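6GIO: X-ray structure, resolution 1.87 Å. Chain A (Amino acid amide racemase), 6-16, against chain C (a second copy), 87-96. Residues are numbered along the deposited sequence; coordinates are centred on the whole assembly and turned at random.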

ATOM      1  N   SER A   6     -20.580  20.435  -7.392  1.00 33.11           N
ATOM      2  CA  SER A   6     -19.346  20.844  -6.667  1.00 29.52           C
ATOM      3  C   SER A   6     -18.454  19.615  -6.444  1.00 26.66           C
ATOM      4  O   SER A   6     -18.970  18.509  -6.364  1.00 26.00           O
ATOM      5  CB  SER A   6     -19.666  21.548  -5.352  1.00 29.89           C
ATOM      6  OG  SER A   6     -19.895  20.650  -4.271  1.00 29.04           O
ATOM      7  N   LEU A   7     -17.132  19.789  -6.380  1.00 26.08           N
ATOM      8  CA  LEU A   7     -16.219  18.645  -6.143  1.00 26.56           C
ATOM      9  C   LEU A   7     -16.645  17.934  -4.850  1.00 27.95           C
ATOM     10  O   LEU A   7     -16.718  16.710  -4.783  1.00 26.12           O
ATOM     11  CB  LEU A   7     -14.737  19.090  -6.092  1.00 25.34           C
ATOM     12  CG  LEU A   7     -13.691  17.996  -5.851  1.00 26.34           C
ATOM     13  CD1 LEU A   7     -13.911  16.819  -6.774  1.00 25.94           C
ATOM     14  CD2 LEU A   7     -12.235  18.499  -5.971  1.00 27.06           C
ATOM     15  N   ARG A   8     -16.993  18.715  -3.836  1.00 28.67           N
ATOM     16  CA  ARG A   8     -17.346  18.165  -2.563  1.00 33.24           C
ATOM     17  C   ARG A   8     -18.622  17.331  -2.689  1.00 33.18           C
ATOM     18  O   ARG A   8     -18.716  16.256  -2.089  1.00 29.36           O
ATOM     19  CB  ARG A   8     -17.541  19.289  -1.541  1.00 36.08           C
ATOM     20  CG  ARG A   8     -17.847  18.799  -0.148  1.00 38.18           C
ATOM     21  CD  ARG A   8     -18.343  19.933   0.743  1.00 44.21           C
ATOM     22  NE  ARG A   8     -18.837  19.417   2.023  1.00 46.92           N
ATOM     23  CZ  ARG A   8     -19.657  20.069   2.844  1.00 50.80           C
ATOM     24  NH1 ARG A   8     -20.097  21.285   2.548  1.00 50.03           N
ATOM     25  NH2 ARG A   8     -20.041  19.500   3.980  1.00 57.43           N
ATOM     26  N   GLU A   9     -19.596  17.816  -3.460  1.00 32.56           N
ATOM     27  CA  GLU A   9     -20.837  17.038  -3.651  1.00 34.05           C
ATOM     28  C   GLU A   9     -20.587  15.768  -4.481  1.00 30.35           C
ATOM     29  O   GLU A   9     -21.180  14.747  -4.222  1.00 28.84           O
ATOM     30  CB  GLU A   9     -21.940  17.898  -4.270  1.00 37.83           C
ATOM     31  CG  GLU A   9     -22.433  18.985  -3.313  1.00 42.81           C
ATOM     32  CD  GLU A   9     -23.258  20.077  -4.001  1.00 52.10           C
ATOM     33  OE1 GLU A   9     -22.890  20.559  -5.116  1.00 55.46           O
ATOM     34  OE2 GLU A   9     -24.294  20.465  -3.413  1.00 59.27           O
ATOM     35  N   ARG A  10     -19.676  15.860  -5.456  1.00 29.18           N
ATOM     36  CA  ARG A  10     -19.322  14.686  -6.297  1.00 29.07           C
ATOM     37  C   ARG A  10     -18.695  13.620  -5.389  1.00 29.48           C
ATOM     38  O   ARG A  10     -19.075  12.437  -5.507  1.00 32.53           O
ATOM     39  CB  ARG A  10     -18.359  15.098  -7.414  1.00 28.19           C
ATOM     40  CG  ARG A  10     -19.042  15.702  -8.633  1.00 28.65           C
ATOM     41  CD  ARG A  10     -18.102  16.567  -9.452  1.00 28.43           C
ATOM     42  NE  ARG A  10     -17.269  15.783 -10.351  1.00 27.91           N
ATOM     43  CZ  ARG A  10     -15.998  16.054 -10.628  1.00 27.07           C
ATOM     44  NH1 ARG A  10     -15.510  17.258 -10.385  1.00 26.43           N
ATOM     45  NH2 ARG A  10     -15.221  15.121 -11.148  1.00 27.47           N
ATOM     46  N   ASP A  11     -17.770  14.045  -4.522  1.00 26.84           N
ATOM     47  CA  ASP A  11     -17.092  13.169  -3.558  1.00 27.58           C
ATOM     48  C   ASP A  11     -18.087  12.406  -2.695  1.00 27.76           C
ATOM     49  O   ASP A  11     -18.006  11.173  -2.562  1.00 27.23           O
ATOM     50  CB  ASP A  11     -16.113  13.994  -2.693  1.00 25.89           C
ATOM     51  CG  ASP A  11     -15.354  13.151  -1.674  1.00 26.17           C
ATOM     52  OD1 ASP A  11     -15.958  12.885  -0.635  1.00 26.58           O
ATOM     53  OD2 ASP A  11     -14.156  12.777  -1.862  1.00 25.38           O
ATOM     54  N   ALA A  12     -19.055  13.144  -2.149  1.00 26.98           N
ATOM     55  CA  ALA A  12     -20.162  12.565  -1.388  1.00 27.45           C
ATOM     56  C   ALA A  12     -20.879  11.447  -2.119  1.00 25.45           C
ATOM     57  O   ALA A  12     -21.330  10.509  -1.501  1.00 26.61           O
ATOM     58  CB  ALA A  12     -21.159  13.651  -0.965  1.00 28.51           C
ATOM     59  N   ARG A  13     -20.944  11.527  -3.436  1.00 28.46           N
ATOM     60  CA  ARG A  13     -21.729  10.584  -4.250  1.00 27.46           C
ATOM     61  C   ARG A  13     -20.926   9.363  -4.708  1.00 27.76           C
ATOM     62  O   ARG A  13     -21.516   8.365  -5.081  1.00 28.82           O
ATOM     63  CB  ARG A  13     -22.284  11.308  -5.483  1.00 26.61           C
ATOM     64  N   VAL A  14     -19.592   9.432  -4.718  1.00 25.63           N
ATOM     65  CA  VAL A  14     -18.822   8.302  -5.221  1.00 25.00           C
ATOM     66  C   VAL A  14     -17.747   7.755  -4.300  1.00 24.44           C
ATOM     67  O   VAL A  14     -17.393   6.597  -4.435  1.00 24.33           O
ATOM     68  CB  VAL A  14     -18.202   8.573  -6.611  1.00 25.48           C
ATOM     69  CG1 VAL A  14     -19.310   8.906  -7.601  1.00 24.46           C
ATOM     70  CG2 VAL A  14     -17.131   9.655  -6.568  1.00 25.16           C
ATOM     71  N   ILE A  15     -17.278   8.552  -3.346  1.00 23.66           N
ATOM     72  CA  ILE A  15     -16.252   8.112  -2.431  1.00 24.68           C
ATOM     73  C   ILE A  15     -16.837   7.393  -1.218  1.00 23.71           C
ATOM     74  O   ILE A  15     -17.852   7.813  -0.622  1.00 24.07           O
ATOM     75  CB  ILE A  15     -15.351   9.280  -2.030  1.00 25.14           C
ATOM     76  CG1 ILE A  15     -14.784   9.925  -3.290  1.00 25.27           C
ATOM     77  CG2 ILE A  15     -14.187   8.819  -1.149  1.00 25.29           C
ATOM     78  CD1 ILE A  15     -13.847   9.017  -4.061  1.00 26.21           C
ATOM     79  N   ALA A  16     -16.185   6.296  -0.842  1.00 23.27           N
ATOM     80  CA  ALA A  16     -16.665   5.480   0.281  1.00 23.52           C
ATOM     81  C   ALA A  16     -16.369   6.153   1.601  1.00 24.76           C
ATOM     82  O   ALA A  16     -15.274   6.676   1.807  1.00 23.70           O
ATOM     83  CB  ALA A  16     -16.040   4.096   0.252  1.00 23.00           C
TER
ATOM     84  N   ALA C  87      -9.121  11.889  -8.177  1.00 17.43           N
ATOM     85  CA  ALA C  87      -9.608  10.745  -7.493  1.00 18.42           C
ATOM     86  C   ALA C  87     -11.142  10.692  -7.602  1.00 20.43           C
ATOM     87  O   ALA C  87     -11.697   9.613  -7.788  1.00 20.42           O
ATOM     88  CB  ALA C  87      -9.199  10.805  -6.032  1.00 18.20           C
ATOM     89  N   VAL C  88     -11.827  11.840  -7.471  1.00 21.69           N
ATOM     90  CA  VAL C  88     -13.311  11.808  -7.546  1.00 21.92           C
ATOM     91  C   VAL C  88     -13.715  11.392  -8.960  1.00 23.25           C
ATOM     92  O   VAL C  88     -14.581  10.531  -9.135  1.00 23.04           O
ATOM     93  CB  VAL C  88     -13.928  13.148  -7.104  1.00 21.67           C
ATOM     94  CG1 VAL C  88     -15.450  13.188  -7.351  1.00 22.09           C
ATOM     95  CG2 VAL C  88     -13.641  13.355  -5.636  1.00 21.57           C
ATOM     96  N   SER C  89     -13.040  11.969  -9.963  1.00 23.93           N
ATOM     97  CA  SER C  89     -13.290  11.634 -11.377  1.00 24.85           C
ATOM     98  C   SER C  89     -12.983  10.182 -11.721  1.00 24.14           C
ATOM     99  O   SER C  89     -13.797   9.549 -12.373  1.00 22.58           O
ATOM    100  CB  SER C  89     -12.548  12.583 -12.333  1.00 24.72           C
ATOM    101  OG  SER C  89     -12.872  13.920 -12.005  1.00 23.80           O
ATOM    102  N   LEU C  90     -11.843   9.644 -11.259  1.00 24.43           N
ATOM    103  CA  LEU C  90     -11.554   8.190 -11.423  1.00 22.78           C
ATOM    104  C   LEU C  90     -12.659   7.315 -10.809  1.00 21.77           C
ATOM    105  O   LEU C  90     -13.083   6.309 -11.407  1.00 21.96           O
ATOM    106  CB  LEU C  90     -10.195   7.803 -10.805  1.00 22.16           C
ATOM    107  CG  LEU C  90      -9.796   6.311 -10.824  1.00 22.14           C
ATOM    108  CD1 LEU C  90      -9.865   5.742 -12.237  1.00 22.35           C
ATOM    109  CD2 LEU C  90      -8.395   6.080 -10.228  1.00 22.20           C
ATOM    110  N   ALA C  91     -13.106   7.672  -9.613  1.00 22.41           N
ATOM    111  CA  ALA C  91     -14.196   6.909  -8.973  1.00 21.93           C
ATOM    112  C   ALA C  91     -15.442   6.919  -9.879  1.00 21.07           C
ATOM    113  O   ALA C  91     -16.077   5.896 -10.048  1.00 21.89           O
ATOM    114  CB  ALA C  91     -14.524   7.453  -7.598  1.00 20.60           C
ATOM    115  N   GLU C  92     -15.770   8.084 -10.434  1.00 22.71           N
ATOM    116  CA  GLU C  92     -16.890   8.239 -11.375  1.00 23.97           C
ATOM    117  C   GLU C  92     -16.654   7.360 -12.600  1.00 24.02           C
ATOM    118  O   GLU C  92     -17.574   6.667 -13.062  1.00 21.38           O
ATOM    119  CB  GLU C  92     -17.055   9.720 -11.803  1.00 24.41           C
ATOM    120  CG  GLU C  92     -17.612  10.633 -10.737  1.00 25.00           C
ATOM    121  CD  GLU C  92     -17.391  12.116 -11.020  1.00 26.63           C
ATOM    122  OE1 GLU C  92     -16.547  12.472 -11.859  1.00 28.88           O
ATOM    123  OE2 GLU C  92     -18.026  12.946 -10.340  1.00 26.88           O
ATOM    124  N   ASP C  93     -15.411   7.369 -13.121  1.00 24.97           N
ATOM    125  CA  ASP C  93     -15.041   6.480 -14.251  1.00 24.67           C
ATOM    126  C   ASP C  93     -15.264   4.998 -13.941  1.00 25.14           C
ATOM    127  O   ASP C  93     -15.793   4.254 -14.800  1.00 22.40           O
ATOM    128  CB  ASP C  93     -13.576   6.589 -14.667  1.00 24.81           C
ATOM    129  CG  ASP C  93     -13.211   7.943 -15.256  1.00 26.37           C
ATOM    130  OD1 ASP C  93     -14.110   8.731 -15.580  1.00 27.01           O
ATOM    131  OD2 ASP C  93     -11.984   8.237 -15.365  1.00 27.38           O
ATOM    132  N   LEU C  94     -14.829   4.557 -12.748  1.00 23.98           N
ATOM    133  CA  LEU C  94     -14.938   3.133 -12.369  1.00 21.71           C
ATOM    134  C   LEU C  94     -16.394   2.755 -12.174  1.00 22.23           C
ATOM    135  O   LEU C  94     -16.798   1.636 -12.516  1.00 22.76           O
ATOM    136  CB  LEU C  94     -14.161   2.849 -11.114  1.00 21.00           C
ATOM    137  CG  LEU C  94     -12.626   2.830 -11.306  1.00 21.08           C
ATOM    138  CD1 LEU C  94     -11.924   2.895  -9.959  1.00 21.28           C
ATOM    139  CD2 LEU C  94     -12.205   1.589 -12.046  1.00 20.34           C
ATOM    140  N   LEU C  95     -17.180   3.651 -11.613  1.00 20.52           N
ATOM    141  CA  LEU C  95     -18.656   3.375 -11.541  1.00 23.78           C
ATOM    142  C   LEU C  95     -19.291   3.253 -12.915  1.00 24.75           C
ATOM    143  O   LEU C  95     -20.067   2.344 -13.157  1.00 28.98           O
ATOM    144  CB  LEU C  95     -19.391   4.420 -10.716  1.00 24.38           C
ATOM    145  CG  LEU C  95     -18.973   4.306  -9.252  1.00 26.79           C
ATOM    146  CD1 LEU C  95     -19.569   5.404  -8.383  1.00 28.34           C
ATOM    147  CD2 LEU C  95     -19.315   2.951  -8.690  1.00 26.68           C
ATOM    148  N   ARG C  96     -18.940   4.147 -13.824  1.00 26.87           N
ATOM    149  CA  ARG C  96     -19.455   4.108 -15.165  1.00 29.23           C
ATOM    150  C   ARG C  96     -19.038   2.835 -15.916  1.00 28.24           C
ATOM    151  O   ARG C  96     -19.859   2.245 -16.572  1.00 27.02           O
ATOM    152  CB  ARG C  96     -18.972   5.362 -15.927  1.00 32.68           C
ATOM    153  CG  ARG C  96     -19.494   5.526 -17.351  1.00 33.53           C
ATOM    154  CD  ARG C  96     -18.948   6.798 -18.027  1.00 36.40           C
ATOM    155  NE  ARG C  96     -17.496   6.930 -17.842  1.00 42.35           N
ATOM    156  CZ  ARG C  96     -16.560   6.386 -18.627  1.00 41.30           C
ATOM    157  NH1 ARG C  96     -16.891   5.674 -19.709  1.00 41.70           N
ATOM    158  NH2 ARG C  96     -15.279   6.563 -18.330  1.00 41.74           N
TER
HETATM  159  O   HOH W   1     -19.925  12.235  -8.379  1.00 26.91           O

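The strongest link between the two stretches is a salt bridge from A:Arg10 to C:Glu92. It uses both carboxylate oxygens. A:Arg10 NE donates to C:Glu92 OE2 at 2.9 Å, and A:Arg10 NH2 donates to C:Glu92 OE1 at 3.0 Å. The NH2 bond is nearly straight, at 172°; the NE bond is more bent, at 138°. The carboxylate thus lies along the edge of the guanidinium, where the N-H groups point. A:Arg10 NH2 also makes a weak hydrogen bond to C:Ser89 OG, 2.8 Å long but with an angle of 124°. C:Ser89 and C:Glu92 are three residues apart on the helix, so one guanidinium can reach both.

The A:Arg10 side chain starts toward chain C, with chi1 m and chi2 t, and a p turn at chi3 redirects its end. The C:Glu92 CA-to-CB bond points sideways, but its m, t side chain brings the carboxylate nearer. Water 1 adds a bridge. The O atom of water 1 lies 3.0 Å from A:Arg10 O and 2.8 Å from C:Glu92 OE2, and donates to both, so OE2 accepts from both the arginine and the water.

Next to this polar group the packing is mainly apolar. C:Val88 fits as a knob among A:Leu7, A:Arg10, A:Asp11 and A:Val14. C:Val88 CG1 lies 3.5 Å from A:Arg10 CB and also covers one face of the guanidinium, leaving the edge free for the polar partners. C:Val88 CG2 meets A:Leu7 CD1 at 3.7 Å. A:Asp11 borders this site, but its carboxylate oxygens are hydrogen-bonded elsewhere in the structure.

The reciprocal knob is A:Val14, set among C:Val88, C:Ala91, C:Glu92 and C:Leu95. A:Val14 CG2 touches C:Ala91 CB at 3.6 Å, while A:Val14 CG1 touches C:Leu95 CD1 at 3.6 Å. The two methyls thus reach different neighbours. C:Ala91 points toward chain A, and its single methyl group lets A:Val14 come close to the helix backbone: A:Val14 CG2 is 3.7 Å from C:Val88 O. A:Ile15, just past the helix, starts sideways, but its end comes nearer and places CD1 3.9 Å from C:Ala91 CB.

The helices run in broadly the same direction, 41° apart, with axes 9.5 Å apart at closest approach. The contact buries 447 Å², both sides summed. C:Val88 (94 Å²) and A:Val14 (84 Å²) have the most area covered and are buried in the assembly, which suits their compact, branched apolar side chains. A:Arg10 and C:Glu92 are partly exposed, which suits charged groups. At the start of the chain A helix, A:Ser6 OG caps by accepting from A:Glu9 N at 3.0 Å. Neither residue touches the chain C stretch.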